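Side-chain contacts in DUF4627 domain-containing protein (Bacteroides thetaiotaomicron, PDB 3SEE), which is of unknown function but, with a galactose-binding-domain-like fold, probably binds sugars: residues D44-I49 with K72-Y77; T26-A31 with F37-E42; F98-K103 with T107-Y112; V201-Q206 with S215-K220; F131-Y136 with P142-A147. All coordinates share one frame; numbering follows the deposited sequence.

Interaction 1 (D44-I49 with K72-Y77); sequences DGVTTI and KNTSWY. With NA (sodium ion), chain B.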
# COMPACT_ATOMS: atom_id res chain seq x y z
N ASP A 44 10.25 15.57 -9.82
CA ASP A 44 9.54 16.80 -9.52
C ASP A 44 8.48 17.04 -10.58
O ASP A 44 8.76 17.04 -11.77
CB ASP A 44 10.54 17.95 -9.47
CG ASP A 44 9.86 19.27 -9.24
OD1 ASP A 44 9.46 19.91 -10.26
OD2 ASP A 44 9.72 19.67 -8.06
N GLY A 45 7.25 17.29 -10.12
CA GLY A 45 6.13 17.62 -10.97
C GLY A 45 5.24 16.48 -11.39
O GLY A 45 4.16 16.71 -11.94
N VAL A 46 5.65 15.23 -11.14
CA VAL A 46 4.87 14.07 -11.58
C VAL A 46 3.60 13.85 -10.75
O VAL A 46 2.51 13.67 -11.32
CB VAL A 46 5.76 12.81 -11.57
CG1 VAL A 46 4.93 11.52 -11.76
CG2 VAL A 46 6.84 12.89 -12.69
N THR A 47 3.73 13.86 -9.43
CA THR A 47 2.58 13.65 -8.56
C THR A 47 2.71 14.53 -7.33
O THR A 47 3.80 14.99 -6.96
CB THR A 47 2.39 12.14 -8.22
OG1 THR A 47 1.26 11.97 -7.35
CG2 THR A 47 3.63 11.55 -7.57
N THR A 48 1.57 14.80 -6.70
CA THR A 48 1.55 15.47 -5.41
C THR A 48 0.67 14.66 -4.48
O THR A 48 -0.47 14.34 -4.83
CB THR A 48 0.98 16.89 -5.54
OG1 THR A 48 1.85 17.63 -6.41
CG2 THR A 48 0.85 17.61 -4.19
N ILE A 49 1.21 14.31 -3.32
CA ILE A 49 0.47 13.61 -2.28
C ILE A 49 0.40 14.56 -1.09
O ILE A 49 1.44 14.97 -0.59
CB ILE A 49 1.17 12.28 -1.90
CG1 ILE A 49 1.25 11.35 -3.11
CG2 ILE A 49 0.44 11.60 -0.75
CD1 ILE A 49 2.00 10.05 -2.90
N LYS A 72 3.40 9.23 -17.26
CA LYS A 72 3.47 7.77 -17.20
C LYS A 72 2.88 7.35 -15.85
O LYS A 72 2.90 8.16 -14.91
CB LYS A 72 4.94 7.35 -17.26
CG LYS A 72 5.67 7.72 -18.56
CD LYS A 72 6.89 6.85 -18.75
N ASN A 73 2.43 6.11 -15.73
CA ASN A 73 2.02 5.64 -14.41
C ASN A 73 3.18 5.74 -13.43
O ASN A 73 4.36 5.63 -13.80
CB ASN A 73 1.56 4.17 -14.48
CG ASN A 73 0.30 3.98 -15.30
OD1 ASN A 73 -0.43 4.91 -15.63
ND2 ASN A 73 0.04 2.72 -15.63
N THR A 74 2.86 5.95 -12.16
CA THR A 74 3.90 6.05 -11.15
C THR A 74 4.33 4.68 -10.65
O THR A 74 3.58 3.70 -10.69
CB THR A 74 3.47 7.00 -10.02
OG1 THR A 74 2.30 6.50 -9.35
CG2 THR A 74 3.18 8.41 -10.51
N SER A 75 5.54 4.65 -10.12
CA SER A 75 6.21 3.42 -9.70
C SER A 75 5.78 2.97 -8.32
O SER A 75 5.70 3.78 -7.41
CB SER A 75 7.71 3.68 -9.64
OG SER A 75 8.39 2.63 -8.97
N TRP A 76 5.58 1.66 -8.14
CA TRP A 76 5.12 1.12 -6.87
C TRP A 76 6.02 1.46 -5.71
O TRP A 76 5.56 1.53 -4.57
CB TRP A 76 4.94 -0.40 -6.98
CG TRP A 76 6.18 -1.20 -7.15
CD1 TRP A 76 6.74 -1.60 -8.32
CD2 TRP A 76 7.04 -1.72 -6.12
NE1 TRP A 76 7.86 -2.35 -8.09
CE2 TRP A 76 8.06 -2.45 -6.74
CE3 TRP A 76 7.00 -1.69 -4.72
CZ2 TRP A 76 9.07 -3.08 -6.03
CZ3 TRP A 76 8.00 -2.32 -4.01
CH2 TRP A 76 9.03 -3.00 -4.66
N TYR A 77 7.32 1.65 -5.98
CA TYR A 77 8.29 1.88 -4.91
C TYR A 77 8.67 3.36 -4.76
O TYR A 77 9.52 3.69 -3.93
CB TYR A 77 9.55 1.00 -5.09
CG TYR A 77 10.31 1.23 -6.37
CD1 TYR A 77 11.33 2.17 -6.46
CD2 TYR A 77 10.02 0.50 -7.50
CE1 TYR A 77 12.04 2.36 -7.65
CE2 TYR A 77 10.71 0.69 -8.69
CZ TYR A 77 11.72 1.62 -8.76
OH TYR A 77 12.42 1.82 -9.96
NA NA B . 4.12 17.34 -7.06
O HOH W 1 2.99 17.31 -9.23
O HOH W 2 4.69 19.58 -7.49
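Val46 and Thr74 meet methyl against methyl, with CG1 of Val46 lying 3.8 Å from CG2 of Thr74. The two side chains run in opposite directions and slide past one another rather than colliding at their ends. Val46 puts CG1 anti to its backbone nitrogen (chi1 169°), which lays this branch against the loop 72-77. In Thr74 it is the methyl CG2, and not the hydroxyl, that does the touching. A longer approach, 4.3 Å between Thr47 CG2 and Thr74 CG2, belongs to one of two conformers of Thr47 and is less certain. Thr47 sends its hydroxyl elsewhere, to Asn67.

The chain at Thr47 and Thr48 has a second task, holding a sodium ion. Thr47 O binds the metal at 2.4 Å. The hydroxyl OG1 of Thr48 binds it at the same 2.4 Å, carried there by a first torsion that sets it anti to the carbonyl carbon (chi1 -62°). Two waters complete the ligands seen, water 2 at 2.4 Å and water 1 at 2.5 Å from the sodium. Asn40 acts as a second-shell residue, since its ND2 also donates to Thr47 O and so helps fix that carbonyl. On the other segment, Thr74 is held by backbone bonding to Gln206.

A backbone carbonyl and the next residue's hydroxyl, supplemented by water, thus form a small sodium site at the start of strand 48-53, an edge strand of the galactose-binding-domain-like sandwich.

Interaction 2 (T26-A31 with F37-E42); sequences TNPSKA and FIMNNE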
# COMPACT_ATOMS: atom_id res chain seq x y z
N THR A 26 12.38 9.84 2.32
CA THR A 26 12.94 9.37 1.07
C THR A 26 13.07 7.86 1.02
O THR A 26 13.28 7.30 -0.04
CB THR A 26 14.29 10.02 0.80
OG1 THR A 26 15.16 9.69 1.87
CG2 THR A 26 14.15 11.54 0.64
N ASN A 27 12.92 7.21 2.16
CA ASN A 27 12.89 5.74 2.23
C ASN A 27 12.09 5.37 3.47
O ASN A 27 12.28 5.99 4.53
CB ASN A 27 14.31 5.14 2.30
CG ASN A 27 14.34 3.63 2.16
OD1 ASN A 27 13.86 2.91 3.04
ND2 ASN A 27 14.94 3.14 1.07
N PRO A 28 11.20 4.36 3.36
CA PRO A 28 10.43 3.92 4.52
C PRO A 28 11.28 3.56 5.74
O PRO A 28 10.81 3.64 6.86
CB PRO A 28 9.66 2.70 3.98
CG PRO A 28 9.47 3.02 2.54
CD PRO A 28 10.76 3.66 2.13
N SER A 29 12.53 3.15 5.54
CA SER A 29 13.41 2.82 6.67
C SER A 29 13.62 4.00 7.61
O SER A 29 13.94 3.79 8.79
CB SER A 29 14.76 2.29 6.20
OG SER A 29 14.63 1.09 5.45
N LYS A 30 13.40 5.21 7.13
CA LYS A 30 13.56 6.41 7.95
C LYS A 30 12.26 6.91 8.54
O LYS A 30 12.28 7.87 9.30
CB LYS A 30 14.15 7.53 7.09
CG LYS A 30 15.52 7.21 6.51
CD LYS A 30 15.90 8.28 5.46
CE LYS A 30 17.13 7.96 4.68
NZ LYS A 30 18.28 8.01 5.58
N ALA A 31 11.15 6.26 8.23
CA ALA A 31 9.86 6.72 8.74
C ALA A 31 9.69 6.37 10.21
O ALA A 31 10.07 5.29 10.64
CB ALA A 31 8.73 6.08 7.95
N PHE A 37 3.38 8.57 6.54
CA PHE A 37 4.41 9.24 5.80
C PHE A 37 4.05 9.34 4.33
O PHE A 37 3.28 8.53 3.81
CB PHE A 37 5.79 8.58 6.00
CG PHE A 37 5.90 7.18 5.49
CD1 PHE A 37 6.21 6.93 4.18
CD2 PHE A 37 5.75 6.11 6.34
CE1 PHE A 37 6.36 5.62 3.72
CE2 PHE A 37 5.90 4.81 5.89
CZ PHE A 37 6.22 4.57 4.58
N ILE A 38 4.63 10.34 3.69
CA ILE A 38 4.50 10.55 2.26
C ILE A 38 5.77 10.10 1.58
O ILE A 38 6.86 10.59 1.90
CB ILE A 38 4.22 12.01 1.93
CG1 ILE A 38 2.90 12.44 2.57
CG2 ILE A 38 4.24 12.23 0.42
CD1 ILE A 38 2.72 13.96 2.66
N MSE A 39 5.66 9.13 0.67
CA MSE A 39 6.75 8.79 -0.25
C MSE A 39 6.43 9.40 -1.60
O MSE A 39 5.38 9.12 -2.19
CB MSE A 39 6.92 7.27 -0.39
CG MSE A 39 7.97 6.70 0.53
SE MSE A 39 9.79 7.04 -0.01
CE MSE A 39 9.85 5.68 -1.33
N ASN A 40 7.32 10.25 -2.09
CA ASN A 40 7.23 10.79 -3.44
C ASN A 40 8.63 10.99 -3.95
O ASN A 40 9.22 12.07 -3.84
CB ASN A 40 6.42 12.09 -3.48
CG ASN A 40 6.21 12.60 -4.87
OD1 ASN A 40 6.72 12.04 -5.84
ND2 ASN A 40 5.46 13.70 -4.96
N ASN A 41 9.18 9.91 -4.51
CA ASN A 41 10.46 9.91 -5.18
C ASN A 41 10.31 9.93 -6.69
O ASN A 41 11.29 9.79 -7.39
CB ASN A 41 11.36 8.75 -4.72
CG ASN A 41 11.82 8.88 -3.29
OD1 ASN A 41 11.84 9.97 -2.71
ND2 ASN A 41 12.24 7.74 -2.72
N GLU A 42 9.10 10.13 -7.19
CA GLU A 42 8.93 10.44 -8.60
C GLU A 42 9.57 11.79 -8.88
O GLU A 42 9.70 12.63 -7.98
CB GLU A 42 7.45 10.44 -9.00
CG GLU A 42 6.78 9.07 -8.97
CD GLU A 42 7.11 8.21 -10.16
OE1 GLU A 42 7.32 8.76 -11.26
OE2 GLU A 42 7.04 6.98 -10.04
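Ala31 presses its methyl group against the ring of Phe37, with CB 3.4 Å from CD2, and this is the tightest part of the contact. Pro28 reaches the far end of the same ring, where its CB lies 4.0 Å from Phe37 CZ, so proline and alanine grip two different parts of one phenyl group. Phe37 can lie beneath the 3-10 turn 28-30 because its CG sits between the backbone nitrogen and the carbonyl carbon (chi1 64°). Selenomethionine Met39 crosses Pro28 at about a right angle, though it has two conformers and its role is less certain. Phe80 of strand 79-85 packs on Pro28, Phe37 and Met39.

Toward Thr26 and Asn41 the contact turns polar and more exposed. Asn41 ND2 donates to Thr26 O over 2.9 Å in a nearly straight bond (166°). The oxygen lies in the plane of the amide, whereas the donor is tilted from the plane of the carbonyl. A leucine in place of Asn41 would probably leave Thr26 O without this donor and free the start of the loop to shift.

Within the loop, Asn27 OD1 accepts from Ser29 N, an Asx turn that shapes the approach to Pro28. Apolar contacts therefore secure the inner end of this loop, while a single hydrogen bond from the Asn41 amide holds its more exposed end.

Interaction 3 (F98-K103 with T107-Y112); sequences FYAKAK and TPVSVY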
# COMPACT_ATOMS: atom_id res chain seq x y z
N PHE A 98 -10.40 0.75 3.70
CA PHE A 98 -10.40 2.21 3.68
C PHE A 98 -11.44 2.69 2.69
O PHE A 98 -12.09 1.90 2.03
CB PHE A 98 -9.02 2.80 3.39
CG PHE A 98 -8.40 2.35 2.09
CD1 PHE A 98 -7.65 1.19 2.04
CD2 PHE A 98 -8.54 3.10 0.93
CE1 PHE A 98 -7.06 0.76 0.86
CE2 PHE A 98 -7.95 2.68 -0.24
CZ PHE A 98 -7.20 1.51 -0.28
N TYR A 99 -11.66 3.99 2.64
CA TYR A 99 -12.56 4.58 1.67
C TYR A 99 -11.74 5.43 0.70
O TYR A 99 -10.75 6.07 1.09
CB TYR A 99 -13.65 5.42 2.35
CG TYR A 99 -14.68 4.53 2.99
CD1 TYR A 99 -14.48 3.97 4.23
CD2 TYR A 99 -15.84 4.19 2.31
CE1 TYR A 99 -15.42 3.07 4.78
CE2 TYR A 99 -16.79 3.33 2.85
CZ TYR A 99 -16.56 2.77 4.07
OH TYR A 99 -17.49 1.88 4.62
N ALA A 100 -12.12 5.39 -0.56
CA ALA A 100 -11.44 6.10 -1.62
C ALA A 100 -12.44 6.77 -2.52
O ALA A 100 -13.55 6.29 -2.70
CB ALA A 100 -10.55 5.13 -2.43
N LYS A 101 -11.99 7.86 -3.13
CA LYS A 101 -12.79 8.70 -4.03
C LYS A 101 -11.90 9.03 -5.23
O LYS A 101 -10.78 9.47 -5.01
CB LYS A 101 -13.17 9.99 -3.27
CG LYS A 101 -14.36 10.77 -3.82
CD LYS A 101 -14.72 11.92 -2.89
CE LYS A 101 -15.40 13.07 -3.62
NZ LYS A 101 -14.43 13.91 -4.37
N ALA A 102 -12.40 8.87 -6.45
CA ALA A 102 -11.63 9.13 -7.66
C ALA A 102 -12.28 10.22 -8.50
O ALA A 102 -13.50 10.31 -8.57
CB ALA A 102 -11.53 7.89 -8.50
N LYS A 103 -11.46 10.99 -9.20
CA LYS A 103 -11.97 12.05 -10.06
C LYS A 103 -12.62 11.45 -11.30
O LYS A 103 -13.59 12.03 -11.82
CB LYS A 103 -10.84 13.00 -10.45
CG LYS A 103 -11.21 14.12 -11.39
CD LYS A 103 -10.00 15.07 -11.56
CE LYS A 103 -10.05 15.83 -12.88
NZ LYS A 103 -8.67 16.37 -13.18
N THR A 107 -10.84 4.54 -12.06
CA THR A 107 -9.48 4.74 -11.54
C THR A 107 -9.16 3.70 -10.48
O THR A 107 -9.93 3.53 -9.56
CB THR A 107 -9.35 6.13 -10.92
OG1 THR A 107 -9.64 7.13 -11.91
CG2 THR A 107 -7.93 6.40 -10.44
N PRO A 108 -8.02 3.01 -10.60
CA PRO A 108 -7.67 2.05 -9.54
C PRO A 108 -7.00 2.67 -8.33
O PRO A 108 -6.28 3.65 -8.43
CB PRO A 108 -6.70 1.12 -10.24
CG PRO A 108 -6.11 1.93 -11.32
CD PRO A 108 -7.11 2.96 -11.75
N VAL A 109 -7.23 2.03 -7.19
CA VAL A 109 -6.47 2.27 -5.98
C VAL A 109 -5.90 0.93 -5.53
O VAL A 109 -6.48 -0.12 -5.79
CB VAL A 109 -7.35 2.92 -4.91
CG1 VAL A 109 -8.49 2.02 -4.46
CG2 VAL A 109 -6.51 3.45 -3.75
N SER A 110 -4.76 0.98 -4.86
CA SER A 110 -3.93 -0.18 -4.65
C SER A 110 -3.29 -0.20 -3.29
O SER A 110 -3.14 0.84 -2.64
CB SER A 110 -2.85 -0.23 -5.72
OG SER A 110 -3.41 -0.08 -7.03
N VAL A 111 -2.87 -1.39 -2.89
CA VAL A 111 -2.31 -1.67 -1.58
C VAL A 111 -1.18 -2.69 -1.71
O VAL A 111 -1.32 -3.65 -2.48
CB VAL A 111 -3.38 -2.39 -0.71
CG1 VAL A 111 -2.80 -2.84 0.64
CG2 VAL A 111 -4.58 -1.50 -0.55
N TYR A 112 -0.15 -2.60 -0.88
CA TYR A 112 0.72 -3.72 -0.57
C TYR A 112 1.24 -3.51 0.86
O TYR A 112 1.13 -2.41 1.42
CB TYR A 112 1.85 -3.93 -1.60
CG TYR A 112 2.85 -2.80 -1.75
CD1 TYR A 112 3.86 -2.60 -0.83
CD2 TYR A 112 2.75 -1.91 -2.81
CE1 TYR A 112 4.77 -1.57 -0.97
CE2 TYR A 112 3.65 -0.86 -2.95
CZ TYR A 112 4.67 -0.71 -2.03
OH TYR A 112 5.59 0.32 -2.13
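Phe98, Val109 and Val111 form an apolar contact between the two sheets of a beta-sandwich. Strand 93-102 belongs to the eight-stranded antiparallel sheet and strand 108-115 to the mixed one, so the short connection between them is a beta-arch that carries the chain from one sheet to the other. The axes of 98-102 and 108-112 approach to 8.6 Å and run at 147°, far too separate for backbone pairing.

The gap widens away from the arch: Ala102 and Thr107 have their CA atoms 6.2 Å apart, whereas those of Phe98 and Val111 are 10.4 Å apart. Side-chain size follows the gap. Next to the arch, Ala102 CB rests 3.7 Å from Thr107 CB, and the threonine hydroxyl is hydrogen-bonded to Glu104 O. Further along, Ala100 CB lies 4.2 Å from Val109 CG1. At the wide end stands the phenyl ring of Phe98, thrown across by a first torsion of 57°. Its rim, not a face, meets the valines: CE2 is 3.9 Å from Val109 CG2, the two side chains coming from opposite directions, and CE1 is 3.6 Å from Val111 CG2. The last pair slide past one another, a contact that rests on one of the two conformers of Val111 and so is less certain.

Val162, Ile203 and Val217 also touch the same ring. An alanine at Phe98 would probably open a gap between the sheets and leave the CG2 methyls of both valines without their partner. The pairing of apolar groups implies that burial, with fit graded to the spacing, joins these strands.

Interaction 4 (V201-Q206 with S215-K220); sequences VAILGQ and SDVTLK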
# COMPACT_ATOMS: atom_id res chain seq x y z
N VAL A 201 2.42 -0.57 5.55
CA VAL A 201 1.33 -0.51 4.57
C VAL A 201 1.59 0.62 3.58
O VAL A 201 1.95 1.72 3.98
CB VAL A 201 -0.00 -0.27 5.30
CG1 VAL A 201 -1.15 -0.04 4.31
CG2 VAL A 201 -0.31 -1.41 6.27
N ALA A 202 1.41 0.34 2.29
CA ALA A 202 1.49 1.31 1.21
C ALA A 202 0.13 1.35 0.51
O ALA A 202 -0.41 0.32 0.12
CB ALA A 202 2.57 0.89 0.20
N ILE A 203 -0.42 2.55 0.36
CA ILE A 203 -1.64 2.79 -0.38
C ILE A 203 -1.25 3.69 -1.56
O ILE A 203 -0.57 4.72 -1.37
CB ILE A 203 -2.74 3.45 0.49
CG1 ILE A 203 -3.10 2.50 1.65
CG2 ILE A 203 -3.95 3.83 -0.38
CD1 ILE A 203 -4.05 3.11 2.70
N LEU A 204 -1.63 3.29 -2.78
CA LEU A 204 -1.16 3.90 -4.01
C LEU A 204 -2.28 4.12 -4.97
O LEU A 204 -3.27 3.39 -4.96
CB LEU A 204 -0.26 2.95 -4.79
CG LEU A 204 0.85 2.31 -3.99
CD1 LEU A 204 0.47 0.94 -3.46
CD2 LEU A 204 2.12 2.23 -4.83
N GLY A 205 -2.11 5.09 -5.85
CA GLY A 205 -2.97 5.28 -7.03
C GLY A 205 -2.05 5.65 -8.17
O GLY A 205 -1.62 6.80 -8.27
N GLN A 206 -1.66 4.67 -8.96
CA GLN A 206 -0.55 4.82 -9.90
C GLN A 206 -0.94 5.36 -11.26
O GLN A 206 -0.06 5.78 -12.01
CB GLN A 206 0.14 3.49 -10.10
CG GLN A 206 0.79 2.92 -8.85
CD GLN A 206 1.19 1.48 -9.03
OE1 GLN A 206 0.36 0.59 -8.87
NE2 GLN A 206 2.43 1.23 -9.44
N SER A 215 -9.37 7.94 2.82
CA SER A 215 -9.72 8.26 4.19
C SER A 215 -10.15 7.02 4.98
O SER A 215 -10.51 6.01 4.39
CB SER A 215 -10.82 9.34 4.24
OG SER A 215 -10.93 9.87 5.56
N ASP A 216 -10.08 7.09 6.31
CA ASP A 216 -10.66 6.11 7.25
C ASP A 216 -10.12 4.70 7.02
O ASP A 216 -10.79 3.78 6.55
CB ASP A 216 -12.17 6.13 7.21
CG ASP A 216 -12.77 5.27 8.29
OD1 ASP A 216 -12.11 5.12 9.35
OD2 ASP A 216 -13.90 4.77 8.05
N VAL A 217 -8.87 4.54 7.39
CA VAL A 217 -8.12 3.31 7.16
C VAL A 217 -8.09 2.42 8.38
O VAL A 217 -7.76 2.88 9.49
CB VAL A 217 -6.67 3.63 6.74
CG1 VAL A 217 -5.93 2.35 6.38
CG2 VAL A 217 -6.62 4.68 5.61
N THR A 218 -8.35 1.14 8.18
CA THR A 218 -8.33 0.13 9.24
C THR A 218 -7.43 -1.05 8.85
O THR A 218 -7.55 -1.53 7.72
CB THR A 218 -9.73 -0.47 9.46
OG1 THR A 218 -10.67 0.55 9.78
CG2 THR A 218 -9.69 -1.51 10.59
N LEU A 219 -6.61 -1.52 9.77
CA LEU A 219 -5.92 -2.81 9.62
C LEU A 219 -6.24 -3.58 10.89
O LEU A 219 -5.90 -3.13 11.99
CB LEU A 219 -4.42 -2.64 9.49
CG LEU A 219 -3.63 -3.93 9.33
CD1 LEU A 219 -3.95 -4.68 8.03
CD2 LEU A 219 -2.14 -3.63 9.43
N LYS A 220 -6.85 -4.76 10.75
CA LYS A 220 -7.33 -5.52 11.91
C LYS A 220 -7.11 -7.00 11.70
O LYS A 220 -7.35 -7.52 10.62
CB LYS A 220 -8.84 -5.34 12.12
CG LYS A 220 -9.29 -4.09 12.80
CD LYS A 220 -10.66 -4.35 13.45
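Ile203 and Val217 meet in the hydrophobic interior of the beta-sandwich, where strand 199-204 of the mixed sheet faces strand 211-221 of the antiparallel sheet. The CA atoms of this pair stand 10.0 Å apart, a distance that only side chains bridge. On each strand alternate residues point inward: Val201 and Ile203 from one, Val217 and Leu219 from the other. Between them, Ala202 turns to the opposite side of its sheet, where it packs on Tyr112.

Two methyl contacts, each from a branch end, make up the interface. Val201 offers CG2 to Leu219 CD2 at 4.3 Å. This is a light touch, and Ile85 of the neighbouring strand 79-85 lies against both residues. The ring of Phe98 similarly packs on Ile203 and on Val217, filling in beside the second contact. Leu219 and Val217 are also secured at the backbone, since the side chain of Asn10 bonds to Leu219 N and Val217 O.

Ile203 spans its half of the gap with an extended ethyl branch, CD1 anti to CA (chi2 172°). Val217 answers with the branch that lies anti to its carbonyl carbon, and the two side chains come together tip to tip, Ile203 CD1 against Val217 CG2 at 4.2 Å.

Interaction 5 (F131-Y136 with P142-A147); sequences FMRRDY and PNASGA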
# COMPACT_ATOMS: atom_id res chain seq x y z
N PHE A 131 3.70 -9.44 2.44
CA PHE A 131 2.64 -10.37 2.81
C PHE A 131 1.75 -10.70 1.60
O PHE A 131 1.51 -9.85 0.74
CB PHE A 131 1.79 -9.81 3.92
CG PHE A 131 2.53 -9.65 5.22
CD1 PHE A 131 3.11 -10.74 5.83
CD2 PHE A 131 2.66 -8.42 5.84
CE1 PHE A 131 3.79 -10.60 7.04
CE2 PHE A 131 3.34 -8.26 7.03
CZ PHE A 131 3.90 -9.36 7.63
N MSE A 132 1.30 -11.94 1.52
CA MSE A 132 0.50 -12.39 0.40
C MSE A 132 -0.94 -11.96 0.54
O MSE A 132 -1.58 -12.18 1.56
CB MSE A 132 0.57 -13.91 0.34
CG MSE A 132 -0.01 -14.47 -0.98
SE MSE A 132 -0.19 -16.40 -0.95
CE MSE A 132 -1.98 -16.50 -0.19
N ARG A 133 -1.49 -11.42 -0.54
CA ARG A 133 -2.91 -11.17 -0.51
C ARG A 133 -3.63 -12.55 -0.47
O ARG A 133 -3.25 -13.52 -1.12
CB ARG A 133 -3.37 -10.20 -1.60
CG ARG A 133 -3.29 -10.74 -3.01
CD ARG A 133 -3.65 -9.68 -4.07
NE ARG A 133 -3.38 -10.27 -5.35
CZ ARG A 133 -4.19 -11.11 -5.98
NH1 ARG A 133 -5.36 -11.44 -5.47
NH2 ARG A 133 -3.81 -11.61 -7.14
N ARG A 134 -4.63 -12.64 0.38
CA ARG A 134 -5.19 -13.92 0.72
C ARG A 134 -5.77 -14.67 -0.46
O ARG A 134 -5.66 -15.90 -0.53
CB ARG A 134 -6.24 -13.71 1.79
CG ARG A 134 -6.55 -14.85 2.53
CD ARG A 134 -7.18 -14.52 3.87
NE ARG A 134 -7.40 -15.82 4.43
CZ ARG A 134 -8.57 -16.34 4.69
NH1 ARG A 134 -9.68 -15.66 4.48
NH2 ARG A 134 -8.62 -17.52 5.26
N ASP A 135 -6.35 -13.94 -1.41
CA ASP A 135 -6.95 -14.55 -2.59
C ASP A 135 -5.96 -14.88 -3.70
O ASP A 135 -6.34 -15.32 -4.76
CB ASP A 135 -8.08 -13.66 -3.13
CG ASP A 135 -9.39 -13.88 -2.41
OD1 ASP A 135 -9.69 -15.05 -2.11
OD2 ASP A 135 -10.09 -12.89 -2.11
N TYR A 136 -4.66 -14.69 -3.46
CA TYR A 136 -3.69 -15.00 -4.52
C TYR A 136 -3.63 -16.50 -4.79
O TYR A 136 -3.55 -17.30 -3.87
CB TYR A 136 -2.29 -14.51 -4.17
CG TYR A 136 -1.24 -14.79 -5.22
CD1 TYR A 136 -1.43 -14.35 -6.52
CD2 TYR A 136 -0.07 -15.44 -4.92
CE1 TYR A 136 -0.48 -14.57 -7.49
CE2 TYR A 136 0.89 -15.64 -5.88
CZ TYR A 136 0.70 -15.21 -7.17
OH TYR A 136 1.67 -15.41 -8.13
N PRO A 142 -1.98 -16.19 -13.33
CA PRO A 142 -0.58 -16.13 -13.75
C PRO A 142 -0.05 -14.73 -14.00
O PRO A 142 1.15 -14.52 -13.93
CB PRO A 142 -0.57 -16.97 -15.02
CG PRO A 142 -2.01 -16.89 -15.51
CD PRO A 142 -2.83 -16.91 -14.28
N ASN A 143 -0.94 -13.77 -14.32
CA ASN A 143 -0.53 -12.42 -14.62
C ASN A 143 -0.72 -11.40 -13.51
O ASN A 143 -0.41 -10.22 -13.70
CB ASN A 143 -1.25 -11.97 -15.89
CG ASN A 143 -0.84 -12.80 -17.09
OD1 ASN A 143 0.34 -12.95 -17.36
ND2 ASN A 143 -1.82 -13.32 -17.81
N ALA A 144 -1.17 -11.86 -12.36
CA ALA A 144 -1.45 -10.96 -11.24
C ALA A 144 -0.30 -10.91 -10.24
O ALA A 144 0.44 -11.87 -10.06
CB ALA A 144 -2.71 -11.42 -10.50
N SER A 145 -0.15 -9.79 -9.55
CA SER A 145 0.71 -9.74 -8.38
C SER A 145 0.13 -10.57 -7.23
O SER A 145 -1.08 -10.55 -7.00
CB SER A 145 0.82 -8.28 -7.91
OG SER A 145 1.73 -8.16 -6.83
N GLY A 146 1.01 -11.23 -6.49
CA GLY A 146 0.62 -11.87 -5.26
C GLY A 146 0.69 -10.95 -4.04
O GLY A 146 0.24 -11.33 -2.96
N ALA A 147 1.31 -9.79 -4.22
CA ALA A 147 1.55 -8.81 -3.17
C ALA A 147 0.62 -7.61 -3.23
O ALA A 147 0.04 -7.20 -2.23
CB ALA A 147 3.02 -8.32 -3.23
O HOH W 3 1.73 -7.10 0.03
O HOH W 4 0.94 -14.40 -10.55
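Arg133 and Ser145 form a polar link between the end of strand 130-133 and the loop that follows. In the conformer described, one of two for this arginine, the guanidinium grips Ser145 O side-on with two nitrogens: NE donates over 2.8 Å and NH2 over 2.9 Å. The oxygen lies at the guanidinium edge, close to its plane, and so takes two bonds at once. A chain extended from CG to NE carries the group there, and NH2 has a further partner in Gln141 OE1. At the backbone, Arg133 N donates to Gly146 O at 3.0 Å in a fairly straight bond (162°).

The ring of Tyr136 supplies the apolar contact. Swung out with CG anti to the backbone nitrogen (chi1 -179°), it lays one face under Gly146, whose CA stands 3.4 Å from the ring centroid, almost on the normal: a CH-pi contact. The closeness of the ring is consistent with glycine at this position.

Waters bridge the two segments at either end. Water 4 joins Tyr136 OH to Ala144 O, while water 3 lies 2.8 Å from both Phe131 O and Ala147 O.

Two turns frame the arrangement. Arg133 to Tyr136 is a type I beta turn, and Ser145 OG, which is also bonded to Ile175 O, accepts from Ala147 N in an ST turn. Together they shape a compact loop of the sandwich, where the chain leaves strand 130-133 for strand 149-152 in the other sheet.

How the interactions relate
Along the chain the five contacts come in series, none enclosing or crossing another. Interaction 2 closes first, folding the loop after strand 24-25 onto strand 36-40. Interaction 1 follows and spans strands 48-53 and 61-66, from the sodium site to residues 72-77; it touches interaction 2 through Ser75 N with Glu42 OE2. Interaction 3 closes the short arch between strands 93-102 and 108-115. Next comes interaction 5, which ties down the loop toward strand 149-152. Interaction 4, the last, bridges the two sheets beside interaction 3; their strands are neighbours in both sheets, and the centres lie about 8 Å apart. Gln206 O and Thr74 N link interaction 4 back to interaction 1.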